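Side-chain contacts in aromatic-amino-acid transaminase TyrB (Burkholderia cenocepacia K56-2Valvano, PDB 4WD2), which probably transfers amino groups between aromatic amino acids and 2-oxo acids, with covalently held pyridoxal phosphate as cofactor: residues A[141-144]-A[145-149]; A[165-168]-A[169-172]; A[295-298]-A[299-303]; A[327-330]-A[331-334]. All coordinates share one frame; numbering follows the deposited sequence.

How the contacts relate
Each contact lies along one helix or at one of its ends and pairs residues a turn or so apart, but their surroundings differ. Contact 1 is tied to the probable cofactor site through H141, which bonds D219; in aspartate aminotransferase relatives this aspartate grips the pyridine nitrogen of the cofactor, here carried as a Schiff base on K254. Contacts 1 and 3, about 27 Å apart between centres, both touch the second subunit. Contact 2 sits on the outer surface behind strand 152-159, about 24 Å from contact 1 between centres and about 40 Å from contact 3, on the opposite side of the chain's centre. Contact 4 follows contact 3 on the next helix, yet their centres are about 34 Å apart.

Contact 1: A[141-144]-A[145-149]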
loop_
_atom_site.group_PDB
_atom_site.type_symbol
_atom_site.label_atom_id
_atom_site.label_comp_id
_atom_site.label_asym_id
_atom_site.label_seq_id
_atom_site.Cartn_x
_atom_site.Cartn_y
_atom_site.Cartn_z
ATOM N N HIS A 141 1.788 -15.279 6.795
ATOM C CA HIS A 141 1.341 -14.938 8.145
ATOM C C HIS A 141 2.516 -14.734 9.094
ATOM O O HIS A 141 2.595 -13.719 9.788
ATOM C CB HIS A 141 0.420 -16.026 8.698
ATOM C CG HIS A 141 -1.025 -15.846 8.338
ATOM N ND1 HIS A 141 -1.915 -16.896 8.311
ATOM C CD2 HIS A 141 -1.733 -14.738 8.013
ATOM C CE1 HIS A 141 -3.114 -16.444 7.975
ATOM N NE2 HIS A 141 -3.028 -15.141 7.785
ATOM N N ARG A 142 3.431 -15.700 9.125
ATOM C CA ARG A 142 4.587 -15.599 10.007
ATOM C C ARG A 142 5.447 -14.409 9.625
ATOM O O ARG A 142 5.910 -13.663 10.491
ATOM C CB ARG A 142 5.432 -16.871 9.971
ATOM C CG ARG A 142 6.676 -16.776 10.857
ATOM C CD ARG A 142 7.403 -18.102 10.969
ATOM N NE ARG A 142 6.627 -19.106 11.695
ATOM C CZ ARG A 142 6.623 -19.235 13.019
ATOM N NH1 ARG A 142 7.352 -18.419 13.771
ATOM N NH2 ARG A 142 5.890 -20.180 13.592
ATOM N N PHE A 143 5.645 -14.231 8.322
ATOM C CA PHE A 143 6.506 -13.174 7.818
ATOM C C PHE A 143 5.992 -11.791 8.220
ATOM O O PHE A 143 6.740 -10.984 8.773
ATOM C CB PHE A 143 6.635 -13.274 6.294
ATOM C CG PHE A 143 7.771 -12.463 5.721
ATOM C CD1 PHE A 143 7.539 -11.221 5.153
ATOM C CD2 PHE A 143 9.072 -12.946 5.747
ATOM C CE1 PHE A 143 8.577 -10.478 4.622
ATOM C CE2 PHE A 143 10.118 -12.203 5.214
ATOM C CZ PHE A 143 9.868 -10.968 4.655
ATOM N N ILE A 144 4.715 -11.528 7.961
ATOM C CA ILE A 144 4.124 -10.233 8.281
ATOM C C ILE A 144 4.198 -9.940 9.782
ATOM O O ILE A 144 4.659 -8.875 10.188
ATOM C CB ILE A 144 2.655 -10.152 7.797
ATOM C CG1 ILE A 144 2.598 -10.154 6.267
ATOM C CG2 ILE A 144 1.976 -8.898 8.321
ATOM C CD1 ILE A 144 1.179 -10.258 5.703
ATOM N N PHE A 145 3.784 -10.885 10.620
ATOM C CA PHE A 145 3.733 -10.604 12.053
ATOM C C PHE A 145 5.110 -10.598 12.732
ATOM O O PHE A 145 5.353 -9.793 13.632
ATOM C CB PHE A 145 2.784 -11.591 12.734
ATOM C CG PHE A 145 1.341 -11.253 12.520
ATOM C CD1 PHE A 145 0.691 -10.373 13.370
ATOM C CD2 PHE A 145 0.645 -11.776 11.445
ATOM C CE1 PHE A 145 -0.642 -10.044 13.165
ATOM C CE2 PHE A 145 -0.685 -11.443 11.231
ATOM C CZ PHE A 145 -1.329 -10.582 12.091
ATOM N N GLU A 146 6.025 -11.453 12.296
ATOM C CA GLU A 146 7.383 -11.388 12.830
ATOM C C GLU A 146 8.082 -10.077 12.424
ATOM O O GLU A 146 8.766 -9.455 13.236
ATOM C CB GLU A 146 8.203 -12.600 12.376
ATOM C CG GLU A 146 7.867 -13.894 13.105
ATOM C CD GLU A 146 8.851 -15.014 12.799
ATOM O OE1 GLU A 146 9.690 -14.837 11.887
ATOM O OE2 GLU A 146 8.793 -16.067 13.471
ATOM N N ARG A 147 7.906 -9.643 11.178
ATOM C CA ARG A 147 8.511 -8.387 10.738
ATOM C C ARG A 147 7.833 -7.178 11.396
ATOM O O ARG A 147 8.424 -6.106 11.487
ATOM C CB ARG A 147 8.459 -8.273 9.212
ATOM C CG ARG A 147 9.415 -9.217 8.487
ATOM C CD ARG A 147 10.871 -8.823 8.743
ATOM N NE ARG A 147 11.823 -9.712 8.081
ATOM C CZ ARG A 147 12.338 -9.502 6.871
ATOM N NH1 ARG A 147 13.196 -10.372 6.356
ATOM N NH2 ARG A 147 11.994 -8.434 6.172
ATOM N N ALA A 148 6.604 -7.368 11.871
ATOM C CA ALA A 148 5.882 -6.335 12.618
ATOM C C ALA A 148 6.292 -6.292 14.097
ATOM O O ALA A 148 5.847 -5.421 14.852
ATOM C CB ALA A 148 4.383 -6.555 12.500
ATOM N N GLY A 149 7.134 -7.235 14.508
ATOM C CA GLY A 149 7.708 -7.222 15.843
ATOM C C GLY A 149 7.176 -8.260 16.814
ATOM O O GLY A 149 7.461 -8.186 18.010
#
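The F143 ring carries R147 CG over one face, above its centre, in a CH-pi contact 11° off the ring normal with R147 CG 4.2 Å from the F143 centroid. R147 bends at chi2, and its guanidinium in turn has F143 over one face, F143 CZ lying 3.6 Å from R147 CZ; the two planes are 46° apart, so they do not stack flat. Phenylalanine suits this place: one face takes the R147 CG methylene, and the ring makes a cation-pi contact with R288 of the second subunit. The F145 ring receives H141 O at its edge, 3.2 Å from F145 CD2. On another side of the helix, R142 and E146 form a salt bridge one turn apart. E146 OE2 lies 2.8 Å from R142 NH1, in the guanidinium plane but above the carboxylate plane. The bend at chi3 (-67°) brings that nitrogen over the acid, and V152 O gives it a second partner. H141, buried, is held by S137 and D219, much as a histidine in aspartate aminotransferases supports the aspartate that meets the pyridine nitrogen. At the other end, G149 adopts positive phi, easily reached without a side chain, and G149 N bonds E146 O at 3.0 Å. This is a Schellman motif closing the helix of the beta-alpha-beta unit formed by strand 131-135, helix 141-147 and strand 152-159, in the cofactor-binding domain of fold type I aminotransferases.

Contact 2: A[165-168]-A[169-172]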
loop_
_atom_site.group_PDB
_atom_site.type_symbol
_atom_site.label_atom_id
_atom_site.label_comp_id
_atom_site.label_asym_id
_atom_site.label_seq_id
_atom_site.Cartn_x
_atom_site.Cartn_y
_atom_site.Cartn_z
ATOM N N LEU A 165 -9.192 -32.264 10.959
ATOM C CA LEU A 165 -8.874 -31.268 11.974
ATOM C C LEU A 165 -8.594 -31.881 13.345
ATOM O O LEU A 165 -9.351 -32.723 13.825
ATOM C CB LEU A 165 -10.024 -30.267 12.085
ATOM C CG LEU A 165 -9.889 -29.143 13.109
ATOM C CD1 LEU A 165 -8.943 -28.070 12.602
ATOM C CD2 LEU A 165 -11.261 -28.571 13.405
ATOM N N LYS A 166 -7.500 -31.455 13.971
ATOM C CA LYS A 166 -7.213 -31.840 15.348
ATOM C C LYS A 166 -7.893 -30.872 16.296
ATOM O O LYS A 166 -7.221 -30.103 16.977
ATOM C CB LYS A 166 -5.709 -31.839 15.625
ATOM C CG LYS A 166 -4.882 -32.693 14.703
ATOM C CD LYS A 166 -3.399 -32.427 14.931
ATOM C CE LYS A 166 -2.762 -33.470 15.821
ATOM N NZ LYS A 166 -2.204 -34.596 15.021
ATOM N N PHE A 167 -9.219 -30.898 16.343
ATOM C CA PHE A 167 -9.925 -29.855 17.068
ATOM C C PHE A 167 -9.693 -29.874 18.574
ATOM O O PHE A 167 -9.577 -28.819 19.193
ATOM C CB PHE A 167 -11.421 -29.917 16.812
ATOM C CG PHE A 167 -12.167 -28.848 17.539
ATOM C CD1 PHE A 167 -11.973 -27.513 17.206
ATOM C CD2 PHE A 167 -13.015 -29.160 18.588
ATOM C CE1 PHE A 167 -12.642 -26.515 17.892
ATOM C CE2 PHE A 167 -13.682 -28.165 19.272
ATOM C CZ PHE A 167 -13.497 -26.846 18.919
ATOM N N ASP A 168 -9.644 -31.062 19.171
ATOM C CA ASP A 168 -9.392 -31.166 20.603
ATOM C C ASP A 168 -8.032 -30.556 20.963
ATOM O O ASP A 168 -7.924 -29.805 21.929
ATOM C CB ASP A 168 -9.450 -32.622 21.075
ATOM C CG ASP A 168 -10.866 -33.183 21.110
ATOM O OD1 ASP A 168 -11.838 -32.396 21.075
ATOM O OD2 ASP A 168 -11.000 -34.422 21.187
ATOM N N ALA A 169 -7.001 -30.878 20.181
ATOM C CA ALA A 169 -5.656 -30.363 20.431
ATOM C C ALA A 169 -5.576 -28.858 20.174
ATOM O O ALA A 169 -4.910 -28.131 20.913
ATOM C CB ALA A 169 -4.631 -31.104 19.577
ATOM N N MET A 170 -6.249 -28.402 19.121
ATOM C CA MET A 170 -6.354 -26.982 18.809
ATOM C C MET A 170 -6.994 -26.206 19.954
ATOM O O MET A 170 -6.475 -25.174 20.384
ATOM C CB MET A 170 -7.170 -26.770 17.533
ATOM C CG MET A 170 -7.499 -25.315 17.275
ATOM S SD MET A 170 -8.642 -25.018 15.914
ATOM C CE MET A 170 -8.593 -23.222 15.859
ATOM N N LEU A 171 -8.120 -26.714 20.449
ATOM C CA LEU A 171 -8.876 -26.058 21.509
ATOM C C LEU A 171 -8.102 -26.029 22.833
ATOM O O LEU A 171 -8.098 -25.020 23.540
ATOM C CB LEU A 171 -10.232 -26.757 21.698
ATOM C CG LEU A 171 -11.245 -26.060 22.610
ATOM C CD1 LEU A 171 -11.670 -24.724 22.020
ATOM C CD2 LEU A 171 -12.464 -26.953 22.872
ATOM N N ALA A 172 -7.435 -27.131 23.158
ATOM C CA ALA A 172 -6.655 -27.204 24.392
ATOM C C ALA A 172 -5.429 -26.279 24.353
ATOM O O ALA A 172 -5.085 -25.652 25.360
ATOM C CB ALA A 172 -6.229 -28.641 24.662
#
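K166 O takes the amide of M170, with M170 N donating to K166 O at 2.9 Å. K166 is the N-cap, and its carbonyl accepts this i to i+4 bond; it is also the centre of an inverse gamma turn. The following bond, L171 N to F167 O, is equally short at 2.9 Å. With CG anti to the backbone N (chi1 -180°), the F167 ring reaches forward along the helix to L171: L171 CB lies over one face, offset toward the rim, and L171 CD2 comes to 4.0 Å from F167 CE2. Helix 167-175 leads from the short edge strand 164-165 toward strand 182-186 of the large-domain sheet, and it packs on helix 199-211, where Q201 meets F167 and V208 meets L171. The long, apolar methionine chain of buried M170, extended beyond CG, reaches Y155, Y157 and L205; its SD passes F167 CD1 obliquely at 4.4 Å. On another side, A169 CB touches K166 CB at 4.2 Å. D168 lies in the first turn, where its negative charge probably suits the helix dipole.

Contact 3: A[295-298]-A[299-303]; sequences QTYG and AKVVA
T296 and K300 meet at the start of helix 297-307, which lies at the dimer interface typical of fold type I aminotransferases. The packed side combines G298, A299 and beta-branched T296, V301 and V302 with one face of the Y297 ring. T296 CG2 runs alongside K300, 3.7 Å from K300 CG and pointing the same way, while T296 OG1 is hydrogen-bonded to G260 O of the second subunit. CG anti to the backbone N (chi1 -174°) carries the Y297 ring to V301, whose CG2 stands over one face, offset toward the rim, at 4.2 Å from Y297 CE1. The flat tyrosine ring suits a place where it stacks on its counterpart, Y297 of the second subunit. G298, buried and without a side chain, offers its carbonyl to V302 N at 3.0 Å, and V302 CG2 rests 3.4 Å from that same G298 O. A299 and V302 face Y82 of helix 80-91. The looser side belongs to K300: beyond CG its chain leads away from the turn, as suits a long charged chain on the partly exposed side. Before the first turn, Q295 sends its amide to R262 O, and a water bridges the start of the helix, donating to Q295 O at 2.8 Å and weakly accepting from A299 N.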
loop_
_atom_site.group_PDB
_atom_site.type_symbol
_atom_site.label_atom_id
_atom_site.label_comp_id
_atom_site.label_asym_id
_atom_site.label_seq_id
_atom_site.Cartn_x
_atom_site.Cartn_y
_atom_site.Cartn_z
ATOM N N GLN A 295 -5.557 3.608 -2.472
ATOM C CA GLN A 295 -5.805 3.989 -3.861
ATOM C C GLN A 295 -7.284 3.963 -4.226
ATOM O O GLN A 295 -8.118 3.378 -3.527
ATOM C CB GLN A 295 -5.013 3.090 -4.823
ATOM C CG GLN A 295 -5.644 1.733 -5.135
ATOM C CD GLN A 295 -5.485 0.712 -4.009
ATOM O OE1 GLN A 295 -5.318 1.063 -2.844
ATOM N NE2 GLN A 295 -5.533 -0.560 -4.364
ATOM N N THR A 296 -7.591 4.601 -5.347
ATOM C CA THR A 296 -8.963 4.946 -5.681
ATOM C C THR A 296 -9.624 3.946 -6.622
ATOM O O THR A 296 -10.773 3.568 -6.426
ATOM C CB THR A 296 -9.015 6.351 -6.318
ATOM O OG1 THR A 296 -8.580 7.326 -5.363
ATOM C CG2 THR A 296 -10.418 6.696 -6.782
ATOM N N TYR A 297 -8.895 3.521 -7.644
ATOM C CA TYR A 297 -9.507 2.775 -8.736
ATOM C C TYR A 297 -10.240 1.509 -8.269
ATOM O O TYR A 297 -11.459 1.413 -8.413
ATOM C CB TYR A 297 -8.461 2.410 -9.786
ATOM C CG TYR A 297 -9.091 1.777 -10.996
ATOM C CD1 TYR A 297 -8.992 0.415 -11.219
ATOM C CD2 TYR A 297 -9.821 2.543 -11.896
ATOM C CE1 TYR A 297 -9.582 -0.171 -12.318
ATOM C CE2 TYR A 297 -10.423 1.965 -13.000
ATOM C CZ TYR A 297 -10.295 0.607 -13.208
ATOM O OH TYR A 297 -10.891 0.021 -14.308
ATOM N N GLY A 298 -9.504 0.551 -7.711
ATOM C CA GLY A 298 -10.094 -0.689 -7.228
ATOM C C GLY A 298 -11.230 -0.527 -6.221
ATOM O O GLY A 298 -12.218 -1.272 -6.254
ATOM N N ALA A 299 -11.101 0.440 -5.319
ATOM C CA ALA A 299 -12.142 0.683 -4.323
ATOM C C ALA A 299 -13.430 1.242 -4.950
ATOM O O ALA A 299 -14.533 0.910 -4.516
ATOM C CB ALA A 299 -11.629 1.624 -3.244
ATOM N N LYS A 300 -13.289 2.093 -5.963
ATOM C CA LYS A 300 -14.441 2.592 -6.709
ATOM C C LYS A 300 -15.179 1.451 -7.391
ATOM O O LYS A 300 -16.405 1.422 -7.392
ATOM C CB LYS A 300 -14.017 3.628 -7.755
ATOM C CG LYS A 300 -13.681 5.005 -7.200
ATOM C CD LYS A 300 -14.903 5.729 -6.639
ATOM C CE LYS A 300 -14.649 7.230 -6.539
ATOM N NZ LYS A 300 -15.689 7.950 -5.739
ATOM N N VAL A 301 -14.428 0.517 -7.974
ATOM C CA VAL A 301 -15.020 -0.639 -8.647
ATOM C C VAL A 301 -15.791 -1.495 -7.653
ATOM O O VAL A 301 -16.954 -1.837 -7.882
ATOM C CB VAL A 301 -13.951 -1.521 -9.348
ATOM C CG1 VAL A 301 -14.570 -2.828 -9.827
ATOM C CG2 VAL A 301 -13.317 -0.777 -10.514
ATOM N N VAL A 302 -15.138 -1.841 -6.548
ATOM C CA VAL A 302 -15.767 -2.661 -5.523
ATOM C C VAL A 302 -16.993 -1.965 -4.929
ATOM O O VAL A 302 -18.050 -2.581 -4.786
ATOM C CB VAL A 302 -14.768 -3.017 -4.400
ATOM C CG1 VAL A 302 -15.497 -3.592 -3.192
ATOM C CG2 VAL A 302 -13.711 -3.992 -4.921
ATOM N N ALA A 303 -16.859 -0.685 -4.593
ATOM C CA ALA A 303 -17.981 0.068 -4.033
ATOM C C ALA A 303 -19.151 0.158 -5.020
ATOM O O ALA A 303 -20.315 0.088 -4.623
ATOM C CB ALA A 303 -17.534 1.460 -3.616
HETATM O O HOH W 1 -8.562 0.709 -4.028
#

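Contact 4: A[327-330]-A[331-334]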
loop_
_atom_site.group_PDB
_atom_site.type_symbol
_atom_site.label_atom_id
_atom_site.label_comp_id
_atom_site.label_asym_id
_atom_site.label_seq_id
_atom_site.Cartn_x
_atom_site.Cartn_y
_atom_site.Cartn_z
ATOM N N ALA A 327 -16.816 -27.031 -6.115
ATOM C CA ALA A 327 -17.443 -28.188 -5.485
ATOM C C ALA A 327 -17.641 -29.321 -6.488
ATOM O O ALA A 327 -17.471 -30.493 -6.160
ATOM C CB ALA A 327 -18.763 -27.793 -4.848
ATOM N N ARG A 328 -17.975 -28.968 -7.726
ATOM C CA ARG A 328 -18.109 -29.954 -8.793
ATOM C C ARG A 328 -16.773 -30.633 -9.083
ATOM O O ARG A 328 -16.707 -31.841 -9.299
ATOM C CB ARG A 328 -18.650 -29.309 -10.067
ATOM C CG ARG A 328 -18.844 -30.297 -11.196
ATOM C CD ARG A 328 -19.503 -29.679 -12.414
ATOM N NE ARG A 328 -19.575 -30.651 -13.500
ATOM C CZ ARG A 328 -18.710 -30.712 -14.507
ATOM N NH1 ARG A 328 -17.717 -29.845 -14.578
ATOM N NH2 ARG A 328 -18.845 -31.636 -15.447
ATOM N N MET A 329 -15.697 -29.854 -9.071
ATOM C CA MET A 329 -14.370 -30.422 -9.310
ATOM C C MET A 329 -13.947 -31.325 -8.154
ATOM O O MET A 329 -13.301 -32.351 -8.364
ATOM C CB MET A 329 -13.329 -29.318 -9.527
ATOM C CG MET A 329 -13.492 -28.563 -10.846
ATOM S SD MET A 329 -13.332 -29.615 -12.307
ATOM C CE MET A 329 -15.048 -29.977 -12.709
ATOM N N ARG A 330 -14.307 -30.946 -6.934
ATOM C CA ARG A 330 -14.013 -31.789 -5.780
ATOM C C ARG A 330 -14.692 -33.147 -5.940
ATOM O O ARG A 330 -14.071 -34.187 -5.737
ATOM C CB ARG A 330 -14.454 -31.110 -4.480
ATOM C CG ARG A 330 -13.559 -29.944 -4.060
ATOM C CD ARG A 330 -13.947 -29.406 -2.686
ATOM N NE ARG A 330 -13.024 -28.365 -2.235
ATOM C CZ ARG A 330 -11.816 -28.610 -1.734
ATOM N NH1 ARG A 330 -11.384 -29.860 -1.620
ATOM N NH2 ARG A 330 -11.039 -27.606 -1.356
ATOM N N GLN A 331 -15.965 -33.129 -6.319
ATOM C CA GLN A 331 -16.702 -34.370 -6.515
ATOM C C GLN A 331 -16.145 -35.166 -7.703
ATOM O O GLN A 331 -16.028 -36.387 -7.625
ATOM C CB GLN A 331 -18.195 -34.085 -6.709
ATOM C CG GLN A 331 -19.084 -35.328 -6.603
ATOM C CD GLN A 331 -19.154 -35.885 -5.186
ATOM O OE1 GLN A 331 -19.736 -35.266 -4.291
ATOM N NE2 GLN A 331 -18.548 -37.051 -4.974
ATOM N N SER A 332 -15.775 -34.470 -8.784
ATOM C CA SER A 332 -15.252 -35.122 -9.985
ATOM C C SER A 332 -13.925 -35.819 -9.726
ATOM O O SER A 332 -13.728 -36.947 -10.176
ATOM C CB SER A 332 -15.085 -34.121 -11.133
ATOM O OG SER A 332 -16.328 -33.553 -11.510
ATOM N N ILE A 333 -13.016 -35.162 -9.007
ATOM C CA ILE A 333 -11.733 -35.795 -8.711
ATOM C C ILE A 333 -11.945 -36.930 -7.702
ATOM O O ILE A 333 -11.345 -37.993 -7.843
ATOM C CB ILE A 333 -10.661 -34.779 -8.197
ATOM C CG1 ILE A 333 -9.262 -35.401 -8.273
ATOM C CG2 ILE A 333 -10.947 -34.300 -6.786
ATOM C CD1 ILE A 333 -8.157 -34.415 -8.040
ATOM N N HIS A 334 -12.824 -36.720 -6.720
ATOM C CA HIS A 334 -13.170 -37.772 -5.767
ATOM C C HIS A 334 -13.627 -39.038 -6.487
ATOM O O HIS A 334 -13.099 -40.125 -6.249
ATOM C CB HIS A 334 -14.267 -37.298 -4.803
ATOM C CG HIS A 334 -14.807 -38.383 -3.918
ATOM N ND1 HIS A 334 -15.779 -39.266 -4.331
ATOM C CD2 HIS A 334 -14.503 -38.724 -2.643
ATOM C CE1 HIS A 334 -16.051 -40.110 -3.349
ATOM N NE2 HIS A 334 -15.291 -39.802 -2.315
#
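The long helix 309-338, which in this fold family runs from the large domain into the small one, brings S332 over the carbonyl of R328 one turn earlier. R328 O is gripped twice by that serine: S332 N donates at 2.8 Å, and S332 OG also donates to R328 O at 2.8 Å. The two donors come from opposite faces of the carbonyl plane, the hydroxyl standing 40° out of it. The torsion that allows this sets OG beside the backbone N (chi1 -62°), a common way for serine to satisfy its hydroxyl inside a helix. Apolar atoms brush the hydroxyl: M329 CE is 4.0 Å from S332 OG, on a chain bent at chi2 and chi3. I333 CG2 lies over the next turn, 3.3 Å from R330 O; I333 also packs on V393, V396 and A397 of helix 393-405, a seam that a branched aliphatic fills. R330 leaves the helix extended, and its buried guanidinium is satisfied by oxygens that join the helix to strand 356-358 (F356 O, T357 OG1), to G354 O just before it and to Y349 O of helix 348-351. In the conformer described, R328 reaches D390 in a salt bridge, and Q331 NE2 bonds D335. Because S332 OG donates to R328 O, its proton is satisfied within the helix, and a buried guanidinium ringed by oxygens would probably keep its charge.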